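Long-range contacts in GH5 (Bacteroidetes bacterium AC2a, PDB 4YHG), which probably hydrolyses internal beta-1,4-glucosidic bonds of cellulose, as a family 5 endoglucanase linked with a polysaccharide utilization locus: residues 18-23 / 40-45; 57-62 / 329-334; 73-78 / 143-148; 101-106 / 161-166. The protein carries 1 engineered substitution. All coordinates share one frame; numbering follows the deposited sequence.

Interaction 1 of 4, residues 18-23 / 40-45; sequences WNLGNQ and KAATQQ. With BGC (beta-D-glucopyranose), chain C.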
# COMPACT_ATOMS: atom_id res chain seq x y z
N TRP A 18 -4.62 -6.99 -3.30
CA TRP A 18 -5.08 -6.12 -4.37
C TRP A 18 -5.68 -4.86 -3.77
O TRP A 18 -6.42 -4.96 -2.79
CB TRP A 18 -6.13 -6.88 -5.16
CG TRP A 18 -6.75 -6.19 -6.39
CD1 TRP A 18 -6.33 -6.32 -7.68
CD2 TRP A 18 -7.95 -5.42 -6.45
NE1 TRP A 18 -7.17 -5.65 -8.52
CE2 TRP A 18 -8.17 -5.08 -7.79
CE3 TRP A 18 -8.86 -4.96 -5.48
CZ2 TRP A 18 -9.24 -4.28 -8.19
CZ3 TRP A 18 -9.94 -4.18 -5.89
CH2 TRP A 18 -10.14 -3.87 -7.21
N ASN A 19 -5.37 -3.70 -4.36
CA ASN A 19 -5.92 -2.41 -3.94
C ASN A 19 -7.17 -2.00 -4.73
O ASN A 19 -7.16 -1.93 -5.96
CB ASN A 19 -4.89 -1.29 -4.08
CG ASN A 19 -3.84 -1.29 -2.98
OD1 ASN A 19 -3.96 -0.58 -1.98
ND2 ASN A 19 -2.78 -2.05 -3.18
N LEU A 20 -8.24 -1.71 -4.01
CA LEU A 20 -9.37 -1.02 -4.58
C LEU A 20 -8.98 0.45 -4.80
O LEU A 20 -9.47 1.35 -4.12
CB LEU A 20 -10.57 -1.17 -3.63
CG LEU A 20 -11.92 -0.65 -4.13
CD1 LEU A 20 -12.44 -1.42 -5.33
CD2 LEU A 20 -12.92 -0.74 -3.01
N GLY A 21 -8.07 0.69 -5.74
CA GLY A 21 -7.50 2.03 -5.92
C GLY A 21 -8.38 2.99 -6.72
O GLY A 21 -9.24 2.57 -7.49
N ASN A 22 -8.12 4.28 -6.56
CA ASN A 22 -8.90 5.34 -7.19
C ASN A 22 -10.40 5.15 -6.99
O ASN A 22 -11.19 5.30 -7.92
CB ASN A 22 -8.58 5.46 -8.68
CG ASN A 22 -7.22 6.13 -8.95
OD1 ASN A 22 -6.35 6.28 -8.07
ND2 ASN A 22 -7.04 6.56 -10.19
N GLN A 23 -10.76 4.81 -5.76
CA GLN A 23 -12.12 4.46 -5.43
C GLN A 23 -12.46 5.32 -4.23
O GLN A 23 -12.73 6.50 -4.42
CB GLN A 23 -12.21 2.94 -5.18
CG GLN A 23 -13.62 2.36 -5.10
CD GLN A 23 -14.15 1.87 -6.43
OE1 GLN A 23 -13.39 1.64 -7.36
NE2 GLN A 23 -15.46 1.75 -6.54
N LYS A 40 -16.63 2.58 -11.10
CA LYS A 40 -17.99 2.39 -10.63
C LYS A 40 -17.98 1.72 -9.27
O LYS A 40 -16.95 1.19 -8.84
CB LYS A 40 -18.79 1.57 -11.63
CG LYS A 40 -18.84 2.21 -13.02
CD LYS A 40 -20.11 1.81 -13.75
CE LYS A 40 -20.19 2.40 -15.15
NZ LYS A 40 -21.59 2.80 -15.47
N ALA A 41 -19.12 1.74 -8.59
CA ALA A 41 -19.23 1.34 -7.19
C ALA A 41 -18.90 -0.13 -6.94
O ALA A 41 -19.40 -0.99 -7.65
CB ALA A 41 -20.64 1.62 -6.70
N ALA A 42 -18.09 -0.42 -5.93
CA ALA A 42 -17.75 -1.81 -5.62
C ALA A 42 -18.97 -2.58 -5.10
O ALA A 42 -19.89 -2.01 -4.49
CB ALA A 42 -16.62 -1.87 -4.60
N THR A 43 -18.98 -3.88 -5.35
CA THR A 43 -20.07 -4.74 -4.91
C THR A 43 -19.48 -5.98 -4.23
O THR A 43 -18.25 -6.18 -4.20
CB THR A 43 -20.97 -5.20 -6.09
OG1 THR A 43 -20.23 -6.04 -6.98
CG2 THR A 43 -21.56 -3.99 -6.86
N GLN A 44 -20.35 -6.82 -3.67
CA GLN A 44 -19.90 -8.08 -3.12
C GLN A 44 -19.13 -8.85 -4.22
O GLN A 44 -18.10 -9.44 -3.97
CB GLN A 44 -21.09 -8.89 -2.58
CG GLN A 44 -20.73 -10.21 -1.91
CD GLN A 44 -19.74 -10.04 -0.78
OE1 GLN A 44 -20.01 -9.32 0.18
NE2 GLN A 44 -18.59 -10.68 -0.89
N GLN A 45 -19.63 -8.77 -5.44
CA GLN A 45 -19.06 -9.49 -6.57
C GLN A 45 -17.60 -9.10 -6.85
O GLN A 45 -16.78 -9.93 -7.29
CB GLN A 45 -19.93 -9.21 -7.80
CG GLN A 45 -19.98 -10.37 -8.77
CD GLN A 45 -20.70 -11.59 -8.20
OE1 GLN A 45 -21.91 -11.65 -8.21
NE2 GLN A 45 -19.95 -12.57 -7.70
C2 BGC C . -3.24 6.72 -9.30
C3 BGC C . -3.51 7.88 -10.31
C4 BGC C . -3.98 9.10 -9.50
C5 BGC C . -2.87 9.44 -8.47
C6 BGC C . -3.20 10.74 -7.75
C1 BGC C . -2.18 7.16 -8.26
O2 BGC C . -2.82 5.50 -9.93
O3 BGC C . -4.44 7.58 -11.39
O4 BGC C . -4.20 10.22 -10.37
O5 BGC C . -2.60 8.35 -7.55
O6 BGC C . -2.50 10.77 -6.51
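Q23 reaches across to the backbone of K40 with its amide nitrogen: NE2 of Q23 donates to O of K40 over 2.8 Å in a nearly straight bond (166°). The acceptor lies in the amide plane of Q23, whereas the donor stands above the carbonyl plane of K40. With CG anti to the backbone N (chi1 -168°) and a sharp bend at the next bond (chi2 91°), the chain folds so that its amide faces this carbonyl. The other end of the same amide, OE1, accepts from ND1 of H348, and the two bonds fix its rotation. Were Q23 an alanine, the K40 carbonyl and the H348 imidazole would probably lose these mates and the loop around K40 could shift. Beside the polar link, CD2 of L20 meets CB of A42 at 4.2 Å, the apolar part of the contact. Before Q23, N22 faces the substrate cleft, its ND2 donating to O3 of the glucose of chain C over 3.0 Å. The contact joins the loop leaving barrel strand 16-20, and L20 before it, to the lead-in of helix 44-53, where T43 is the N-cap; A42 also packs on L87 of the adjacent helix 78-93.

Interaction 2 of 4, residues 57-62 / 329-334; sequences SVRIPV and LYWDNG. With BGC (beta-D-glucopyranose), chain B; BGC (beta-D-glucopyranose), chain C.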
# COMPACT_ATOMS: atom_id res chain seq x y z
N SER A 57 -5.62 -10.86 0.39
CA SER A 57 -5.86 -9.63 1.13
C SER A 57 -6.39 -8.55 0.20
O SER A 57 -6.28 -8.68 -1.01
CB SER A 57 -4.59 -9.17 1.85
OG SER A 57 -3.45 -9.20 1.00
N VAL A 58 -6.97 -7.51 0.78
CA VAL A 58 -7.44 -6.38 -0.00
C VAL A 58 -7.18 -5.11 0.78
O VAL A 58 -7.36 -5.09 1.99
CB VAL A 58 -8.94 -6.51 -0.39
CG1 VAL A 58 -9.84 -6.53 0.82
CG2 VAL A 58 -9.36 -5.38 -1.30
N ARG A 59 -6.73 -4.08 0.09
CA ARG A 59 -6.49 -2.77 0.69
C ARG A 59 -7.49 -1.81 0.11
O ARG A 59 -7.62 -1.65 -1.12
CB ARG A 59 -5.07 -2.29 0.42
CG ARG A 59 -4.68 -0.95 1.02
CD ARG A 59 -3.16 -0.85 1.02
NE ARG A 59 -2.59 0.42 1.45
CZ ARG A 59 -2.36 1.45 0.65
NH1 ARG A 59 -2.71 1.41 -0.62
NH2 ARG A 59 -1.78 2.53 1.13
N ILE A 60 -8.24 -1.19 1.03
CA ILE A 60 -9.22 -0.21 0.68
C ILE A 60 -8.73 1.16 1.15
O ILE A 60 -9.02 1.59 2.27
CB ILE A 60 -10.56 -0.55 1.31
CG1 ILE A 60 -10.99 -1.93 0.82
CG2 ILE A 60 -11.58 0.52 0.95
CD1 ILE A 60 -12.11 -2.54 1.64
N PRO A 61 -7.96 1.84 0.31
CA PRO A 61 -7.54 3.18 0.70
C PRO A 61 -8.76 4.10 0.78
O PRO A 61 -9.64 4.08 -0.11
CB PRO A 61 -6.60 3.59 -0.42
CG PRO A 61 -7.07 2.81 -1.59
CD PRO A 61 -7.50 1.49 -1.04
N VAL A 62 -8.83 4.88 1.85
CA VAL A 62 -9.93 5.80 2.06
C VAL A 62 -9.34 7.19 2.24
O VAL A 62 -8.37 7.36 3.01
CB VAL A 62 -10.74 5.42 3.33
CG1 VAL A 62 -11.88 6.40 3.56
CG2 VAL A 62 -11.29 4.00 3.25
N LEU A 329 0.51 -6.03 -1.94
CA LEU A 329 -0.76 -5.74 -2.57
C LEU A 329 -0.64 -4.92 -3.85
O LEU A 329 -0.09 -3.79 -3.87
CB LEU A 329 -1.68 -5.06 -1.56
CG LEU A 329 -1.97 -5.96 -0.33
CD1 LEU A 329 -0.97 -5.74 0.79
CD2 LEU A 329 -3.36 -5.74 0.22
N TYR A 330 -1.13 -5.49 -4.94
CA TYR A 330 -1.01 -4.84 -6.26
C TYR A 330 -1.89 -3.59 -6.34
O TYR A 330 -3.01 -3.60 -5.85
CB TYR A 330 -1.36 -5.82 -7.37
CG TYR A 330 -1.43 -5.20 -8.73
CD1 TYR A 330 -0.28 -4.95 -9.47
CD2 TYR A 330 -2.65 -4.86 -9.28
CE1 TYR A 330 -0.35 -4.37 -10.73
CE2 TYR A 330 -2.73 -4.26 -10.53
CZ TYR A 330 -1.58 -4.03 -11.25
OH TYR A 330 -1.65 -3.43 -12.46
N TRP A 331 -1.37 -2.52 -6.95
CA TRP A 331 -2.12 -1.31 -7.12
C TRP A 331 -3.01 -1.39 -8.37
O TRP A 331 -2.51 -1.47 -9.50
CB TRP A 331 -1.18 -0.11 -7.22
CG TRP A 331 -1.92 1.18 -7.43
CD1 TRP A 331 -2.00 1.91 -8.60
CD2 TRP A 331 -2.73 1.87 -6.48
NE1 TRP A 331 -2.78 3.01 -8.41
CE2 TRP A 331 -3.26 3.01 -7.12
CE3 TRP A 331 -3.05 1.63 -5.14
CZ2 TRP A 331 -4.09 3.89 -6.49
CZ3 TRP A 331 -3.86 2.52 -4.50
CH2 TRP A 331 -4.38 3.65 -5.17
N ASP A 332 -4.33 -1.39 -8.17
CA ASP A 332 -5.28 -1.41 -9.28
C ASP A 332 -6.13 -0.14 -9.25
O ASP A 332 -6.93 0.06 -8.35
CB ASP A 332 -6.14 -2.66 -9.19
CG ASP A 332 -7.00 -2.87 -10.39
OD1 ASP A 332 -7.64 -1.89 -10.87
OD2 ASP A 332 -7.06 -4.04 -10.86
N ASN A 333 -5.95 0.74 -10.22
CA ASN A 333 -6.76 1.96 -10.28
C ASN A 333 -7.93 1.87 -11.26
O ASN A 333 -8.60 2.87 -11.48
CB ASN A 333 -5.89 3.16 -10.62
CG ASN A 333 -5.24 3.05 -12.00
OD1 ASN A 333 -5.58 2.18 -12.81
ND2 ASN A 333 -4.32 3.94 -12.27
N GLY A 334 -8.18 0.69 -11.82
CA GLY A 334 -9.31 0.48 -12.74
C GLY A 334 -9.10 0.90 -14.18
O GLY A 334 -9.96 0.68 -15.04
C2 BGC B . -0.25 6.44 -3.95
C3 BGC B . -1.37 5.96 -4.92
C4 BGC B . -0.92 6.28 -6.36
C5 BGC B . 0.34 5.48 -6.64
C6 BGC B . 0.73 5.44 -8.12
C1 BGC B . 1.18 6.00 -4.40
O1 BGC B . 2.22 6.75 -3.70
O2 BGC B . -0.53 5.97 -2.62
O3 BGC B . -2.66 6.55 -4.58
O4 BGC B . -1.91 6.05 -7.36
O5 BGC B . 1.38 6.09 -5.84
O6 BGC B . 1.16 6.75 -8.52
C2 BGC C . -3.24 6.72 -9.30
C3 BGC C . -3.51 7.88 -10.31
C4 BGC C . -3.98 9.10 -9.50
C5 BGC C . -2.87 9.44 -8.47
C6 BGC C . -3.20 10.74 -7.75
C1 BGC C . -2.18 7.16 -8.26
O2 BGC C . -2.82 5.50 -9.93
O3 BGC C . -4.44 7.58 -11.39
O4 BGC C . -4.20 10.22 -10.37
O5 BGC C . -2.60 8.35 -7.55
O6 BGC C . -2.50 10.77 -6.51
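L329 pushes its CD2 methyl between S57 and R59, and this is the close part of the contact. CD2 of L329 lies 3.5 Å from OG of S57 and 3.9 Å from CB of R59. That hydroxyl bonds elsewhere, to O of M14. Toward the C-terminal ends of the strands the fit is looser. CZ3 of W331 comes to 4.2 Å from NH1 of R59, near the guanidinium plane and at its edge, with the two flat groups inclined by 64°; CG of P61 is 4.3 Å from the same CZ3. The guanidinium at the end of the extended R59 chain forms salt bridges with E160 and E295 and a hydrogen bond to OD1 of N19. The outer parts of W331 turn to sugar: C3 of the chain B glucose sits over one face, and NE1 donates to O2 of the chain C glucose over 2.9 Å. ND2 of N333 gives that O2 a second, longer bond of 3.2 Å. Strand 16-20 separates strands 57-60 and 329-332 in the sheet; a leucine methyl packed beside a buried, salt-bridged arginine, below a glycan-binding mouth, fits the TIM-barrel fold of family 5 glycoside hydrolases.

Interaction 3 of 4, residues 73-78 / 143-148; sequences TYAIER and WLQIGK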
# COMPACT_ATOMS: atom_id res chain seq x y z
N THR A 73 -14.32 17.84 17.67
CA THR A 73 -14.74 16.43 17.54
C THR A 73 -14.32 15.76 16.22
O THR A 73 -14.06 14.55 16.20
CB THR A 73 -16.27 16.27 17.71
OG1 THR A 73 -16.96 16.96 16.67
CG2 THR A 73 -16.74 16.82 19.06
N TYR A 74 -14.23 16.53 15.14
CA TYR A 74 -13.93 16.00 13.79
C TYR A 74 -14.83 14.83 13.40
O TYR A 74 -14.38 13.84 12.86
CB TYR A 74 -12.45 15.60 13.64
CG TYR A 74 -11.48 16.73 13.91
CD1 TYR A 74 -11.13 17.64 12.92
CD2 TYR A 74 -10.89 16.88 15.16
CE1 TYR A 74 -10.24 18.68 13.16
CE2 TYR A 74 -10.00 17.90 15.41
CZ TYR A 74 -9.68 18.80 14.41
OH TYR A 74 -8.80 19.81 14.70
N ALA A 75 -16.12 14.97 13.66
CA ALA A 75 -17.08 13.92 13.39
C ALA A 75 -17.00 13.50 11.92
O ALA A 75 -17.00 14.34 11.02
CB ALA A 75 -18.49 14.38 13.76
N ILE A 76 -16.91 12.21 11.69
CA ILE A 76 -16.93 11.66 10.36
C ILE A 76 -18.38 11.51 9.93
O ILE A 76 -19.19 10.97 10.69
CB ILE A 76 -16.22 10.29 10.30
CG1 ILE A 76 -14.77 10.41 10.77
CG2 ILE A 76 -16.29 9.69 8.90
CD1 ILE A 76 -14.11 9.07 11.09
N GLU A 77 -18.71 11.96 8.73
CA GLU A 77 -20.07 11.85 8.22
C GLU A 77 -20.43 10.38 8.24
O GLU A 77 -19.65 9.53 7.82
CB GLU A 77 -20.14 12.42 6.81
CG GLU A 77 -21.48 12.26 6.09
CD GLU A 77 -21.25 12.05 4.59
OE1 GLU A 77 -20.68 12.95 3.92
OE2 GLU A 77 -21.63 10.97 4.07
N ARG A 78 -21.62 10.07 8.77
CA ARG A 78 -21.96 8.69 9.08
C ARG A 78 -22.10 7.84 7.80
O ARG A 78 -21.71 6.68 7.79
CB ARG A 78 -23.23 8.63 9.93
CG ARG A 78 -23.42 7.32 10.69
CD ARG A 78 -24.83 7.20 11.25
NE ARG A 78 -25.79 7.59 10.21
CZ ARG A 78 -26.39 8.79 10.12
NH1 ARG A 78 -26.18 9.75 11.02
NH2 ARG A 78 -27.23 9.02 9.11
N TRP A 143 -9.03 8.37 14.17
CA TRP A 143 -8.73 6.98 14.43
C TRP A 143 -9.57 6.41 15.55
O TRP A 143 -9.97 5.25 15.47
CB TRP A 143 -7.22 6.74 14.68
CG TRP A 143 -6.49 6.44 13.41
CD1 TRP A 143 -5.48 7.16 12.85
CD2 TRP A 143 -6.75 5.37 12.50
NE1 TRP A 143 -5.09 6.59 11.67
CE2 TRP A 143 -5.86 5.49 11.43
CE3 TRP A 143 -7.66 4.31 12.49
CZ2 TRP A 143 -5.86 4.61 10.36
CZ3 TRP A 143 -7.65 3.42 11.42
CH2 TRP A 143 -6.77 3.57 10.38
N LEU A 144 -9.86 7.23 16.57
CA LEU A 144 -10.81 6.82 17.63
C LEU A 144 -12.17 6.40 17.04
O LEU A 144 -12.70 5.39 17.45
CB LEU A 144 -11.03 7.95 18.65
CG LEU A 144 -10.10 8.05 19.87
CD1 LEU A 144 -10.54 9.21 20.76
CD2 LEU A 144 -10.06 6.77 20.70
N GLN A 145 -12.70 7.18 16.09
CA GLN A 145 -14.01 6.88 15.50
C GLN A 145 -13.97 5.64 14.62
O GLN A 145 -14.86 4.78 14.67
CB GLN A 145 -14.53 8.05 14.67
CG GLN A 145 -14.94 9.24 15.50
CD GLN A 145 -15.27 10.44 14.66
OE1 GLN A 145 -16.35 10.51 14.08
NE2 GLN A 145 -14.35 11.39 14.58
N ILE A 146 -12.95 5.54 13.79
CA ILE A 146 -12.78 4.35 12.97
C ILE A 146 -12.66 3.12 13.89
O ILE A 146 -13.40 2.15 13.74
CB ILE A 146 -11.55 4.49 12.03
CG1 ILE A 146 -11.78 5.63 11.04
CG2 ILE A 146 -11.30 3.19 11.27
CD1 ILE A 146 -10.51 6.09 10.35
N GLY A 147 -11.75 3.19 14.86
CA GLY A 147 -11.63 2.14 15.87
C GLY A 147 -12.95 1.76 16.54
O GLY A 147 -13.24 0.57 16.70
N LYS A 148 -13.76 2.75 16.91
CA LYS A 148 -15.02 2.46 17.59
C LYS A 148 -16.03 1.81 16.67
O LYS A 148 -16.79 0.97 17.09
CB LYS A 148 -15.63 3.71 18.22
CG LYS A 148 -14.98 4.09 19.54
CD LYS A 148 -15.53 5.40 20.09
CE LYS A 148 -14.54 6.01 21.08
NZ LYS A 148 -15.16 7.11 21.87
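Q145 spans the gap to I76 and Y74 with the whole length of its side chain. Its CB lies against the CD1 methyl of I76 at 3.7 Å. From there the chain runs extended (chi2 173°) past the isoleucine, the two side chains lying alongside and pointing opposite ways, so that CD comes to 3.9 Å from CG1 of I76. At the tip the amide divides its work. OE1 accepts from the backbone N of I76 over 3.0 Å, almost straight at 170° and with the donor tilted only modestly from the carbonyl plane. NE2 donates to O of Y74 over 3.0 Å; here the donor stands well above the plane of the Y74 carbonyl, although that oxygen lies in the amide plane of Q145. One amide therefore grips the backbone on both flanks of A75, and NE2 is also bonded to O of M141 one helical turn back. Deeper in, CD1 of I76 meets CG1 of I146 at 4.2 Å, and both isoleucines rest on W64. The contact holds the loop that leads into helix 78-93, with E77 as its N-cap, against the side of helix 129-149, whose W143 packs in turn on helix 181-199.

Interaction 4 of 4, residues 101-106 / 161-166; sequences NIHHDG and TLNAIQ. Engineered in segment 161-166: A164 (natural residue Glu). With BGC (beta-D-glucopyranose), chain B.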
# COMPACT_ATOMS: atom_id res chain seq x y z
N ASN A 101 -7.18 2.70 5.75
CA ASN A 101 -6.20 3.73 6.09
C ASN A 101 -6.70 5.18 5.96
O ASN A 101 -7.86 5.44 5.68
CB ASN A 101 -4.96 3.56 5.18
CG ASN A 101 -5.16 4.14 3.78
OD1 ASN A 101 -6.23 4.65 3.46
ND2 ASN A 101 -4.13 4.10 2.95
N ILE A 102 -5.78 6.11 6.21
CA ILE A 102 -5.95 7.50 5.86
C ILE A 102 -5.08 7.71 4.62
O ILE A 102 -3.85 7.57 4.68
CB ILE A 102 -5.49 8.42 7.00
CG1 ILE A 102 -6.28 8.12 8.28
CG2 ILE A 102 -5.63 9.88 6.57
CD1 ILE A 102 -6.10 9.15 9.39
N HIS A 103 -5.71 8.03 3.48
CA HIS A 103 -4.99 8.01 2.19
C HIS A 103 -4.68 9.42 1.66
O HIS A 103 -3.74 10.04 2.16
CB HIS A 103 -5.75 7.14 1.19
CG HIS A 103 -4.91 6.66 0.04
ND1 HIS A 103 -4.04 5.59 0.15
CD2 HIS A 103 -4.81 7.10 -1.23
CE1 HIS A 103 -3.44 5.40 -1.01
NE2 HIS A 103 -3.88 6.30 -1.86
N HIS A 104 -5.45 9.96 0.71
CA HIS A 104 -5.02 11.23 0.09
C HIS A 104 -5.07 12.47 0.97
O HIS A 104 -4.50 13.49 0.60
CB HIS A 104 -5.65 11.48 -1.29
CG HIS A 104 -5.07 10.61 -2.35
ND1 HIS A 104 -3.71 10.42 -2.49
CD2 HIS A 104 -5.65 9.83 -3.29
CE1 HIS A 104 -3.48 9.58 -3.47
NE2 HIS A 104 -4.64 9.21 -3.98
N ASP A 105 -5.70 12.36 2.13
CA ASP A 105 -5.57 13.38 3.17
C ASP A 105 -4.11 13.84 3.31
O ASP A 105 -3.83 15.04 3.47
CB ASP A 105 -6.08 12.86 4.53
CG ASP A 105 -7.51 12.35 4.47
OD1 ASP A 105 -7.72 11.21 3.96
OD2 ASP A 105 -8.42 13.07 4.96
N GLY A 106 -3.19 12.87 3.27
CA GLY A 106 -1.75 13.15 3.40
C GLY A 106 -0.96 13.42 2.12
O GLY A 106 0.27 13.59 2.18
N THR A 161 -1.87 3.28 9.53
CA THR A 161 -2.01 4.60 10.14
C THR A 161 -2.15 5.74 9.14
O THR A 161 -3.02 6.58 9.28
CB THR A 161 -0.82 4.96 11.02
OG1 THR A 161 0.40 4.80 10.27
CG2 THR A 161 -0.78 4.08 12.26
N LEU A 162 -1.25 5.76 8.16
CA LEU A 162 -1.12 6.85 7.17
C LEU A 162 -0.70 6.25 5.87
O LEU A 162 -0.30 5.11 5.83
CB LEU A 162 -0.02 7.82 7.62
CG LEU A 162 -0.32 8.56 8.91
CD1 LEU A 162 0.95 9.10 9.51
CD2 LEU A 162 -1.31 9.68 8.61
N ASN A 163 -0.74 7.02 4.80
CA ASN A 163 -0.27 6.53 3.51
C ASN A 163 1.17 6.94 3.18
O ASN A 163 2.11 6.38 3.72
CB ASN A 163 -1.24 6.92 2.40
CG ASN A 163 -0.85 6.32 1.06
OD1 ASN A 163 -0.41 5.17 0.99
ND2 ASN A 163 -1.01 7.08 0.01
N ALA A 164 1.36 7.91 2.30
CA ALA A 164 2.68 8.27 1.78
C ALA A 164 2.89 9.76 2.06
O ALA A 164 2.49 10.63 1.28
CB ALA A 164 2.78 7.98 0.28
N ILE A 165 3.48 10.04 3.21
CA ILE A 165 3.59 11.40 3.67
C ILE A 165 4.90 11.99 3.16
O ILE A 165 5.93 11.30 3.16
CB ILE A 165 3.51 11.46 5.22
CG1 ILE A 165 2.21 10.81 5.72
CG2 ILE A 165 3.57 12.90 5.70
CD1 ILE A 165 0.92 11.45 5.20
N GLN A 166 4.86 13.25 2.72
CA GLN A 166 6.02 13.89 2.07
C GLN A 166 5.84 15.40 1.90
O GLN A 166 4.79 15.93 2.23
CB GLN A 166 6.30 13.24 0.70
CG GLN A 166 5.09 13.21 -0.23
CD GLN A 166 5.46 13.39 -1.69
OE1 GLN A 166 6.38 14.15 -2.03
NE2 GLN A 166 4.73 12.71 -2.56
C2 BGC B . -0.25 6.44 -3.95
C3 BGC B . -1.37 5.96 -4.92
C4 BGC B . -0.92 6.28 -6.36
C5 BGC B . 0.34 5.48 -6.64
C6 BGC B . 0.73 5.44 -8.12
C1 BGC B . 1.18 6.00 -4.40
O1 BGC B . 2.22 6.75 -3.70
O2 BGC B . -0.53 5.97 -2.62
O3 BGC B . -2.66 6.55 -4.58
O4 BGC B . -1.91 6.05 -7.36
O5 BGC B . 1.38 6.09 -5.84
O6 BGC B . 1.16 6.75 -8.52
O HOH W 1 -1.73 9.74 4.19
O HOH W 2 -0.43 10.41 1.76
O HOH W 3 -1.66 10.08 -0.87
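N163 lays its amide over one face of the H103 imidazole, ND2 standing 3.1 Å above the ring and toward its rim, the two planes only 22° apart. Both groups hold the chain B glucose: ND2 of N163 donates to O2 of the sugar over 2.9 Å, and NE2 of H103 is hydrogen-bonded to O3 of the sugar over 3.0 Å, in the ring plane. The N163 side chain leaves its backbone with CG opposite the N (chi1 -175°), which carries the amide out to the sugar. H103 turns its CD2 edge onto the face of the H104 ring, over its centre, in a T-shaped (edge-to-face) meeting, and water 3 bridges ND1 of H104 and ND2 of N163. These residues sit on the loops after the third and fourth strands of the beta/alpha barrel; after the fourth, family 5 enzymes carry an Asn-Glu pair, whose glutamate is here replaced by the engineered A164. In the second shell, ND2 of N101 donates to ND1 of H103 over 3.2 Å, fixing the ring's rotation. N101 is held in turn: OD1 accepts from the backbone N of V62 and ND2 is also bonded to E160. A leucine in place of H103 would probably leave the sugar O3 and the N101 amide without these bonds. CA of G106 lies 3.6 Å from CD1 of I165, where a beta carbon on G106 would clash.

From the N terminus, interaction 1 closes first, a short loop of 16 residues between the first barrel strand and the start of helix 44-53. Interaction 2 opens next, at strand 57-60, and closes only at strand 327-332, so its span takes in most of the barrel, including interactions 3 and 4. Those two cross: the chain passes 73-78, 101-106, 143-148 and 161-166 in that order, and W143 NE1 bonds to T161 O where they meet. Interactions 1 and 2 touch through N19 and R59, and V62 links interaction 2 to 4. Interactions 1, 2 and 4 border the glycan cleft, whereas interaction 3 joins outer elements of the fold.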